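Local coordinates for ABC transporter, periplasmic solute-binding protein (Rhizobium meliloti, PDB 4WED) that probably serves as the periplasmic substrate-binding component of an ABC transporter, possibly one that takes up peptides, at residues W117-W122 and Q138-V143; A233-G238 and I497-K502; N319-A324 and F420-A425; D428-L433 and A462-T467. One frame throughout, in Å; residues are numbered along the deposited sequence.

Contact 1: residues W117-W122 and Q138-V143; sequences WNLERW and QSLEVV
Leu140 reaches from strand 137-144 toward helix 112-122 and puts one methyl, CD1, against two consecutive helix residues. Leu140 CD1 lies 4.0 Å from Leu119 CB. The same methyl is 4.2 Å from Glu120 CG. Leu119 therefore offers the root of its side chain here, and Glu120 its aliphatic part. The leucine gets to this place because its CG stands anti to the backbone N (chi1 -154°) and the chain stays extended beyond. Glu120 and Leu140 run at a slant to each other. The glutamate touches with CG and not with its carboxylate. Its chain is extended past CG, and the carboxylate lies farther from Leu140 CD1 than CG does. No hydrogen bond joins the two segments, and the joint is purely apolar and small, about 106 Å² in all. Strand 137-144 is an outermost strand of a four-stranded antiparallel sheet, with a classic beta bulge where Gln138 and Ser139 face His151. Leu140 and Val142 both touch Lys116, one turn back on the helix, and Val142 also meets Ala112. Leu140 touches Ile148 of strand 147-152 as well, so its side chain lies in the interface between the helix and the sheet.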
# COMPACT_ATOMS: atom_id res chain seq x y z
N TRP A 117 -17.93 21.80 6.47
CA TRP A 117 -18.23 21.38 7.84
C TRP A 117 -17.46 20.11 8.20
O TRP A 117 -16.97 19.98 9.29
CB TRP A 117 -19.73 21.12 7.96
CG TRP A 117 -20.20 20.62 9.32
CD1 TRP A 117 -20.57 21.38 10.39
CD2 TRP A 117 -20.39 19.23 9.74
NE1 TRP A 117 -20.95 20.57 11.44
CE2 TRP A 117 -20.86 19.26 11.07
CE3 TRP A 117 -20.21 17.99 9.10
CZ2 TRP A 117 -21.14 18.09 11.80
CZ3 TRP A 117 -20.49 16.83 9.82
CH2 TRP A 117 -20.96 16.89 11.16
N ASN A 118 -17.35 19.20 7.24
CA ASN A 118 -16.54 17.99 7.37
C ASN A 118 -15.06 18.26 7.39
O ASN A 118 -14.35 17.80 8.27
CB ASN A 118 -16.80 17.04 6.20
CG ASN A 118 -17.97 16.12 6.46
OD1 ASN A 118 -17.84 15.14 7.20
ND2 ASN A 118 -19.11 16.40 5.85
N LEU A 119 -14.60 18.99 6.39
CA LEU A 119 -13.22 19.33 6.29
C LEU A 119 -12.75 20.05 7.53
O LEU A 119 -11.66 19.79 8.03
CB LEU A 119 -13.05 20.20 5.08
CG LEU A 119 -13.14 19.37 3.81
CD1 LEU A 119 -12.93 20.28 2.62
CD2 LEU A 119 -12.16 18.20 3.75
N GLU A 120 -13.57 20.95 8.04
CA GLU A 120 -13.25 21.65 9.28
C GLU A 120 -13.19 20.72 10.50
O GLU A 120 -12.62 21.09 11.52
CB GLU A 120 -14.27 22.76 9.53
CG GLU A 120 -14.05 24.00 8.68
CD GLU A 120 -15.10 25.06 8.95
OE1 GLU A 120 -16.12 24.72 9.62
OE2 GLU A 120 -14.92 26.21 8.50
N ARG A 121 -13.78 19.54 10.40
CA ARG A 121 -13.74 18.59 11.49
C ARG A 121 -12.38 17.93 11.63
O ARG A 121 -12.05 17.46 12.71
CB ARG A 121 -14.82 17.51 11.32
CG ARG A 121 -16.18 17.95 11.83
CD ARG A 121 -17.28 17.02 11.32
NE ARG A 121 -18.10 16.45 12.38
CZ ARG A 121 -17.69 15.50 13.23
NH1 ARG A 121 -16.45 15.03 13.18
NH2 ARG A 121 -18.51 15.02 14.13
N TRP A 122 -11.58 17.88 10.57
CA TRP A 122 -10.30 17.15 10.68
C TRP A 122 -9.06 17.90 10.22
O TRP A 122 -7.95 17.61 10.68
CB TRP A 122 -10.35 15.78 9.96
CG TRP A 122 -10.60 15.88 8.48
CD1 TRP A 122 -11.82 15.87 7.82
CD2 TRP A 122 -9.60 15.96 7.49
NE1 TRP A 122 -11.62 15.97 6.47
CE2 TRP A 122 -10.26 16.02 6.23
CE3 TRP A 122 -8.20 15.99 7.53
CZ2 TRP A 122 -9.57 16.13 5.02
CZ3 TRP A 122 -7.50 16.08 6.31
CH2 TRP A 122 -8.20 16.15 5.07
N GLN A 138 -4.06 26.13 5.51
CA GLN A 138 -4.09 27.52 5.93
C GLN A 138 -5.52 27.98 6.13
O GLN A 138 -5.84 28.48 7.20
CB GLN A 138 -3.40 28.42 4.89
CG GLN A 138 -3.08 29.83 5.35
CD GLN A 138 -1.64 29.97 5.87
OE1 GLN A 138 -0.77 30.59 5.22
NE2 GLN A 138 -1.37 29.36 7.02
N SER A 139 -6.37 27.83 5.11
CA SER A 139 -7.78 28.29 5.20
C SER A 139 -8.68 27.68 4.10
O SER A 139 -8.20 26.99 3.21
CB SER A 139 -7.91 29.83 5.17
N LEU A 140 -9.96 28.02 4.17
CA LEU A 140 -11.00 27.35 3.43
C LEU A 140 -12.14 28.30 3.04
O LEU A 140 -12.98 28.62 3.88
CB LEU A 140 -11.54 26.25 4.32
CG LEU A 140 -12.16 25.05 3.66
CD1 LEU A 140 -12.69 24.13 4.75
CD2 LEU A 140 -13.26 25.45 2.69
N GLU A 141 -12.18 28.76 1.79
CA GLU A 141 -13.26 29.65 1.36
C GLU A 141 -14.31 28.94 0.50
O GLU A 141 -14.03 28.43 -0.55
CB GLU A 141 -12.73 30.88 0.63
CG GLU A 141 -12.13 30.62 -0.74
N VAL A 142 -15.54 28.96 0.98
CA VAL A 142 -16.71 28.64 0.16
C VAL A 142 -16.98 29.77 -0.86
O VAL A 142 -16.85 30.95 -0.54
CB VAL A 142 -17.96 28.42 1.04
CG1 VAL A 142 -19.19 28.10 0.19
CG2 VAL A 142 -17.69 27.31 2.04
N VAL A 143 -17.29 29.38 -2.08
CA VAL A 143 -17.49 30.32 -3.18
C VAL A 143 -18.94 30.23 -3.58
O VAL A 143 -19.63 31.24 -3.62
CB VAL A 143 -16.57 30.03 -4.38
CG1 VAL A 143 -16.96 30.84 -5.61
CG2 VAL A 143 -15.11 30.33 -3.99

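Contact 2: residues A233-G238 and I497-K502; sequences AALRAG and IWAHSK
Of residues 233-238, Leu235 makes the side-chain contacts with residues 497-502, and its two methyls divide the work. The apolar contacts come first. Leu235 CD2 meets Ala499 CB at 3.7 Å. Leu235 CD1 lies 4.1 Å from Ser501 CB. CG stands anti to the backbone N (chi1 178°), which extends the leucine from the helix toward the strand. Backbone packing is the second kind: Leu235 CD1 is 3.8 Å from Ser501 N and 3.9 Å from His500 C, so this methyl lies against the peptide link between the two residues. The helix packs here on strand 488-500, a long member of a branched antiparallel sheet, and ends in a Schellman motif. Gly238 takes the positive phi (92°) of that motif. Polar bonds do not cross the contact. They lie within 497-502 or lead outside it. His500 ND1 donates to Ser501 O at 2.7 Å, with a nearly straight N-H angle of 167°. The acceptor lies close to the imidazole plane, while the donor sits above the carbonyl plane. Ser501 OG is hydrogen-bonded to Asp241 OD1. Leu235 and Ala499 both touch Val243 of strand 242-244, and Ala499 also meets Leu259 of helix 253-261.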
# COMPACT_ATOMS: atom_id res chain seq x y z
N ALA A 233 -12.87 -22.83 5.54
CA ALA A 233 -14.00 -23.77 5.66
C ALA A 233 -15.29 -23.12 5.22
O ALA A 233 -16.05 -23.70 4.44
CB ALA A 233 -14.14 -24.25 7.09
N ALA A 234 -15.51 -21.88 5.69
CA ALA A 234 -16.78 -21.18 5.48
C ALA A 234 -17.08 -20.91 4.01
O ALA A 234 -18.25 -20.90 3.58
CB ALA A 234 -16.82 -19.91 6.28
N LEU A 235 -16.03 -20.74 3.23
CA LEU A 235 -16.17 -20.50 1.78
C LEU A 235 -16.54 -21.81 1.06
O LEU A 235 -17.42 -21.84 0.19
CB LEU A 235 -14.87 -19.89 1.22
CG LEU A 235 -14.81 -19.63 -0.29
CD1 LEU A 235 -15.88 -18.64 -0.73
CD2 LEU A 235 -13.44 -19.10 -0.67
N ARG A 236 -15.86 -22.89 1.45
CA ARG A 236 -16.10 -24.22 0.90
C ARG A 236 -17.54 -24.71 1.08
O ARG A 236 -18.06 -25.44 0.24
CB ARG A 236 -15.18 -25.23 1.57
CG ARG A 236 -13.70 -25.14 1.23
CD ARG A 236 -13.04 -26.40 1.77
NE ARG A 236 -11.59 -26.49 1.57
CZ ARG A 236 -10.97 -27.48 0.90
NH1 ARG A 236 -11.65 -28.47 0.34
NH2 ARG A 236 -9.64 -27.46 0.78
N ALA A 237 -18.15 -24.32 2.20
CA ALA A 237 -19.51 -24.73 2.55
C ALA A 237 -20.61 -23.93 1.86
O ALA A 237 -21.75 -24.40 1.74
CB ALA A 237 -19.71 -24.64 4.06
N GLY A 238 -20.29 -22.72 1.39
CA GLY A 238 -21.31 -21.81 0.89
C GLY A 238 -21.83 -20.87 1.97
O GLY A 238 -22.89 -20.26 1.80
N ILE A 497 -4.21 -11.78 -2.05
CA ILE A 497 -4.93 -12.95 -2.50
C ILE A 497 -6.33 -12.94 -1.97
O ILE A 497 -6.54 -12.82 -0.76
CB ILE A 497 -4.23 -14.21 -2.04
CG1 ILE A 497 -2.79 -14.20 -2.57
CG2 ILE A 497 -4.98 -15.46 -2.52
CD1 ILE A 497 -1.88 -15.11 -1.77
N TRP A 498 -7.28 -13.04 -2.89
CA TRP A 498 -8.70 -13.16 -2.59
C TRP A 498 -9.23 -14.46 -3.11
O TRP A 498 -8.69 -15.01 -4.06
CB TRP A 498 -9.46 -11.98 -3.20
CG TRP A 498 -9.23 -10.68 -2.48
CD1 TRP A 498 -8.13 -9.88 -2.56
CD2 TRP A 498 -10.11 -10.06 -1.57
NE1 TRP A 498 -8.27 -8.79 -1.73
CE2 TRP A 498 -9.48 -8.88 -1.10
CE3 TRP A 498 -11.37 -10.40 -1.06
CZ2 TRP A 498 -10.10 -8.02 -0.20
CZ3 TRP A 498 -11.98 -9.55 -0.14
CH2 TRP A 498 -11.34 -8.37 0.27
N ALA A 499 -10.25 -15.02 -2.46
CA ALA A 499 -11.03 -16.08 -3.07
C ALA A 499 -12.50 -15.77 -2.97
O ALA A 499 -12.93 -15.18 -2.00
CB ALA A 499 -10.71 -17.43 -2.46
N HIS A 500 -13.26 -16.14 -4.00
CA HIS A 500 -14.72 -16.07 -3.99
C HIS A 500 -15.35 -17.38 -4.39
O HIS A 500 -14.70 -18.33 -4.87
CB HIS A 500 -15.24 -14.99 -4.95
CG HIS A 500 -14.83 -15.17 -6.39
ND1 HIS A 500 -15.42 -16.10 -7.24
CD2 HIS A 500 -13.93 -14.50 -7.14
CE1 HIS A 500 -14.87 -16.00 -8.44
NE2 HIS A 500 -13.97 -15.03 -8.41
N SER A 501 -16.67 -17.42 -4.22
CA SER A 501 -17.43 -18.61 -4.54
C SER A 501 -17.74 -18.58 -6.03
O SER A 501 -17.57 -17.56 -6.70
CB SER A 501 -18.70 -18.70 -3.69
OG SER A 501 -19.45 -17.51 -3.71
N LYS A 502 -18.19 -19.72 -6.51
CA LYS A 502 -18.57 -19.91 -7.88
C LYS A 502 -19.62 -18.92 -8.34
O LYS A 502 -19.62 -18.53 -9.50
CB LYS A 502 -19.08 -21.35 -8.08

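Contact 3: residues N319-A324 and F420-A425; sequences NMFSAA and FLTYGA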
# COMPACT_ATOMS: atom_id res chain seq x y z
N ASN A 319 11.67 -3.30 -10.14
CA ASN A 319 11.62 -1.90 -9.71
C ASN A 319 11.24 -1.81 -8.25
O ASN A 319 10.59 -2.72 -7.70
CB ASN A 319 10.59 -1.15 -10.52
CG ASN A 319 10.95 -1.12 -11.97
OD1 ASN A 319 11.14 -2.16 -12.58
ND2 ASN A 319 11.10 0.06 -12.52
N MSE A 320 11.65 -0.73 -7.62
CA MSE A 320 11.30 -0.53 -6.23
C MSE A 320 9.82 -0.51 -6.08
O MSE A 320 9.30 -0.92 -5.04
CB MSE A 320 11.86 0.76 -5.69
CG MSE A 320 11.75 0.86 -4.16
SE MSE A 320 12.43 2.68 -3.61
CE MSE A 320 11.68 2.74 -1.76
N PHE A 321 9.12 -0.01 -7.08
CA PHE A 321 7.68 0.07 -7.01
C PHE A 321 7.11 -0.62 -8.21
O PHE A 321 7.58 -0.41 -9.34
CB PHE A 321 7.24 1.50 -7.04
CG PHE A 321 7.71 2.29 -5.89
CD1 PHE A 321 7.21 2.04 -4.60
CD2 PHE A 321 8.63 3.32 -6.07
CE1 PHE A 321 7.64 2.78 -3.50
CE2 PHE A 321 9.05 4.06 -4.99
CZ PHE A 321 8.55 3.79 -3.70
N SER A 322 6.08 -1.45 -7.97
CA SER A 322 5.38 -2.09 -9.08
C SER A 322 4.62 -1.05 -9.90
O SER A 322 4.41 0.08 -9.46
CB SER A 322 4.43 -3.21 -8.59
OG SER A 322 3.12 -2.71 -8.32
N ALA A 323 4.20 -1.48 -11.09
CA ALA A 323 3.48 -0.64 -12.08
C ALA A 323 2.07 -0.21 -11.61
O ALA A 323 1.50 0.75 -12.10
CB ALA A 323 3.38 -1.42 -13.40
N ALA A 324 1.53 -0.95 -10.64
CA ALA A 324 0.30 -0.60 -9.98
C ALA A 324 0.38 0.79 -9.32
O ALA A 324 -0.66 1.45 -9.14
CB ALA A 324 -0.06 -1.67 -8.93
N PHE A 420 13.37 -4.68 3.97
CA PHE A 420 12.38 -3.68 4.15
C PHE A 420 11.21 -4.01 3.28
O PHE A 420 11.33 -4.71 2.27
CB PHE A 420 12.92 -2.34 3.70
CG PHE A 420 13.97 -1.80 4.61
CD1 PHE A 420 15.25 -2.32 4.58
CD2 PHE A 420 13.69 -0.76 5.48
CE1 PHE A 420 16.23 -1.82 5.42
CE2 PHE A 420 14.68 -0.26 6.33
CZ PHE A 420 15.94 -0.79 6.30
N LEU A 421 10.08 -3.48 3.68
CA LEU A 421 8.84 -3.55 2.95
C LEU A 421 8.45 -2.14 2.71
O LEU A 421 8.52 -1.37 3.59
CB LEU A 421 7.75 -4.21 3.81
CG LEU A 421 7.81 -5.74 3.91
CD1 LEU A 421 6.89 -6.16 5.03
CD2 LEU A 421 7.39 -6.43 2.65
N THR A 422 8.05 -1.80 1.48
CA THR A 422 7.49 -0.50 1.21
C THR A 422 6.12 -0.33 1.88
O THR A 422 5.48 -1.26 2.32
CB THR A 422 7.42 -0.15 -0.31
OG1 THR A 422 6.61 -1.09 -1.05
CG2 THR A 422 8.81 -0.10 -0.91
N TYR A 423 5.70 0.92 1.95
CA TYR A 423 4.48 1.26 2.62
C TYR A 423 3.26 0.80 1.82
O TYR A 423 2.23 0.45 2.44
CB TYR A 423 4.43 2.78 2.85
CG TYR A 423 5.38 3.31 3.92
CD1 TYR A 423 6.19 2.47 4.64
CD2 TYR A 423 5.42 4.67 4.23
CE1 TYR A 423 7.03 2.96 5.62
CE2 TYR A 423 6.24 5.16 5.25
CZ TYR A 423 7.05 4.28 5.92
OH TYR A 423 7.91 4.67 6.92
N GLY A 424 3.34 0.83 0.49
CA GLY A 424 2.20 0.43 -0.35
C GLY A 424 1.18 1.55 -0.64
O GLY A 424 1.26 2.65 -0.10
N ALA A 425 0.22 1.28 -1.53
CA ALA A 425 -0.80 2.25 -1.89
C ALA A 425 -1.59 2.52 -0.66
O ALA A 425 -1.81 1.59 0.09
CB ALA A 425 -1.70 1.69 -2.96
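Thr422 sets its methyl against both Met320 and Phe321. Thr422 CG2 lies 4.0 Å from Phe321 CE1 and 4.1 Å from Met320 CE. The threonine conformation sorts its two branches: CG2 stands anti to the carbonyl carbon, beside the backbone N, while OG1 falls between N and C (chi1 60°). The methyl can thus serve the apolar contact while the hydroxyl is hydrogen-bonded to Thr274 N. Met320 is a selenomethionine with a fully extended side chain. Its chi1 of -168° sets CG anti to the backbone N, and the chain then carries CE out to the threonine. Met320 CG lies 4.2 Å above the centre of the Phe321 ring, so the neighbouring residue covers one ring face. The threonine methyl approaches the ring at a slant. No hydrogen bond links the two segments, and all three touching residues are buried. Residues 319-324 lie in the loop between strand 315-316 and helix 339-348, and Thr422 follows strand 417-421. Helix 430-437 packs beside both, with Leu433 against Met320 and Ser432 against Phe321 and Thr422. Ile488 of strand 488-500 touches Met320 as well.

Contact 4: residues D428-L433 and A462-T467; sequences DPFGSL and AATAAT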
# COMPACT_ATOMS: atom_id res chain seq x y z
N ASP A 428 2.39 5.69 -1.67
CA ASP A 428 3.65 5.56 -2.40
C ASP A 428 3.47 6.22 -3.75
O ASP A 428 2.37 6.23 -4.26
CB ASP A 428 4.05 4.06 -2.60
CG ASP A 428 4.84 3.51 -1.45
OD1 ASP A 428 5.35 4.31 -0.66
OD2 ASP A 428 4.92 2.27 -1.29
N PRO A 429 4.56 6.69 -4.36
CA PRO A 429 5.94 6.36 -3.97
C PRO A 429 6.58 7.28 -2.96
O PRO A 429 7.61 6.92 -2.38
CB PRO A 429 6.70 6.43 -5.30
CG PRO A 429 5.89 7.36 -6.14
CD PRO A 429 4.46 7.10 -5.78
N PHE A 430 5.96 8.44 -2.73
CA PHE A 430 6.63 9.45 -1.92
C PHE A 430 6.78 9.07 -0.46
O PHE A 430 7.80 9.43 0.15
CB PHE A 430 5.98 10.83 -2.09
CG PHE A 430 6.28 11.47 -3.42
CD1 PHE A 430 7.59 11.77 -3.78
CD2 PHE A 430 5.25 11.77 -4.33
CE1 PHE A 430 7.88 12.36 -5.03
CE2 PHE A 430 5.53 12.37 -5.56
CZ PHE A 430 6.85 12.66 -5.92
N GLY A 431 5.80 8.35 0.09
CA GLY A 431 5.86 7.92 1.50
C GLY A 431 7.11 7.09 1.77
O GLY A 431 7.84 7.36 2.70
N SER A 432 7.38 6.11 0.91
CA SER A 432 8.51 5.22 1.09
C SER A 432 9.82 5.86 0.70
O SER A 432 10.82 5.68 1.39
CB SER A 432 8.34 3.95 0.26
OG SER A 432 7.21 3.21 0.70
N LEU A 433 9.81 6.59 -0.41
CA LEU A 433 10.99 7.30 -0.83
C LEU A 433 11.50 8.23 0.24
O LEU A 433 12.68 8.24 0.56
CB LEU A 433 10.69 8.15 -2.06
CG LEU A 433 10.81 7.40 -3.37
CD1 LEU A 433 10.65 8.36 -4.54
CD2 LEU A 433 12.16 6.67 -3.48
N ALA A 462 14.07 17.31 -5.18
CA ALA A 462 13.61 17.87 -6.45
C ALA A 462 12.31 17.17 -6.84
O ALA A 462 11.35 17.82 -7.24
CB ALA A 462 14.67 17.71 -7.52
N ALA A 463 12.28 15.86 -6.70
CA ALA A 463 11.04 15.12 -7.00
C ALA A 463 9.85 15.54 -6.11
O ALA A 463 8.71 15.63 -6.59
CB ALA A 463 11.29 13.66 -6.87
N THR A 464 10.11 15.78 -4.82
CA THR A 464 9.05 16.21 -3.92
C THR A 464 8.62 17.64 -4.24
O THR A 464 7.48 18.03 -3.96
CB THR A 464 9.41 16.04 -2.42
OG1 THR A 464 10.59 16.77 -2.08
CG2 THR A 464 9.62 14.54 -2.10
N ALA A 465 9.52 18.39 -4.86
CA ALA A 465 9.18 19.76 -5.26
C ALA A 465 8.41 19.80 -6.60
O ALA A 465 7.79 20.80 -6.90
CB ALA A 465 10.43 20.64 -5.33
N ALA A 466 8.42 18.72 -7.36
CA ALA A 466 7.92 18.76 -8.74
C ALA A 466 6.41 18.93 -8.79
O ALA A 466 5.72 18.55 -7.86
CB ALA A 466 8.32 17.50 -9.47
N THR A 467 5.92 19.46 -9.91
CA THR A 467 4.49 19.74 -10.14
C THR A 467 4.05 19.17 -11.49
O THR A 467 4.87 19.02 -12.40
CB THR A 467 4.23 21.27 -10.09
OG1 THR A 467 4.34 21.70 -8.73
CG2 THR A 467 2.84 21.69 -10.65
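Phe430 points its ring from helix 430-437 at the end of helix 457-465. Its CD1 lies 3.8 Å from Thr464 CG2, and its CE1 is 4.1 Å from Ala463 CB. The ring also comes close to backbone, with Phe430 CZ 3.6 Å from Ala463 O. Both the threonine methyl and this carbonyl oxygen approach the ring at a slant. The Phe430 CG is anti to its carbonyl carbon (chi1 -73°), and this directs the ring across to the other helix. Thr464 divides its branches: CG2 goes to the ring, and OG1 bonds back to Asn461 O within its own helix. The joint is a helix-to-helix packing without a hydrogen bond between the segments. Behind the ring, Asp428 is bonded to Ser432. Asp428 OD1 accepts two bonds, from Ser432 N at 3.1 Å and from Ser432 OG at 2.6 Å. The hydroxyl comes from the syn side, 20° out of the carboxylate plane. The other oxygen, OD2, accepts from Gly424 N. The peptide bond between Asp428 and Pro429 is cis. Farther out, helix 471-485 brings Ile475 against both Pro429 and Phe430.

In the fold
Contacts 3 and 4 are neighbours, with centres 13 Å apart. Tyr423 N and Ser432 OG lie 3.0 Å apart, a probable hydrogen bond, and Phe321 CE2 packs 3.4 Å from Pro429 CB. Strand 417-421 and helix 430-437, one in each contact, follow each other in the chain. Contacts 2 and 3 reach the same sheet, yet their nearest atoms are about 12 Å apart. Contacts 2 and 4 lie on opposite sides of the chain's centre, 39 Å between centres. Contact 1 touches none of the others. Its centre is 26 Å from that of contact 4 and 44 Å from that of contact 2. The sodium ion is bound elsewhere, at Asp62 and Asp515, outside all four contacts.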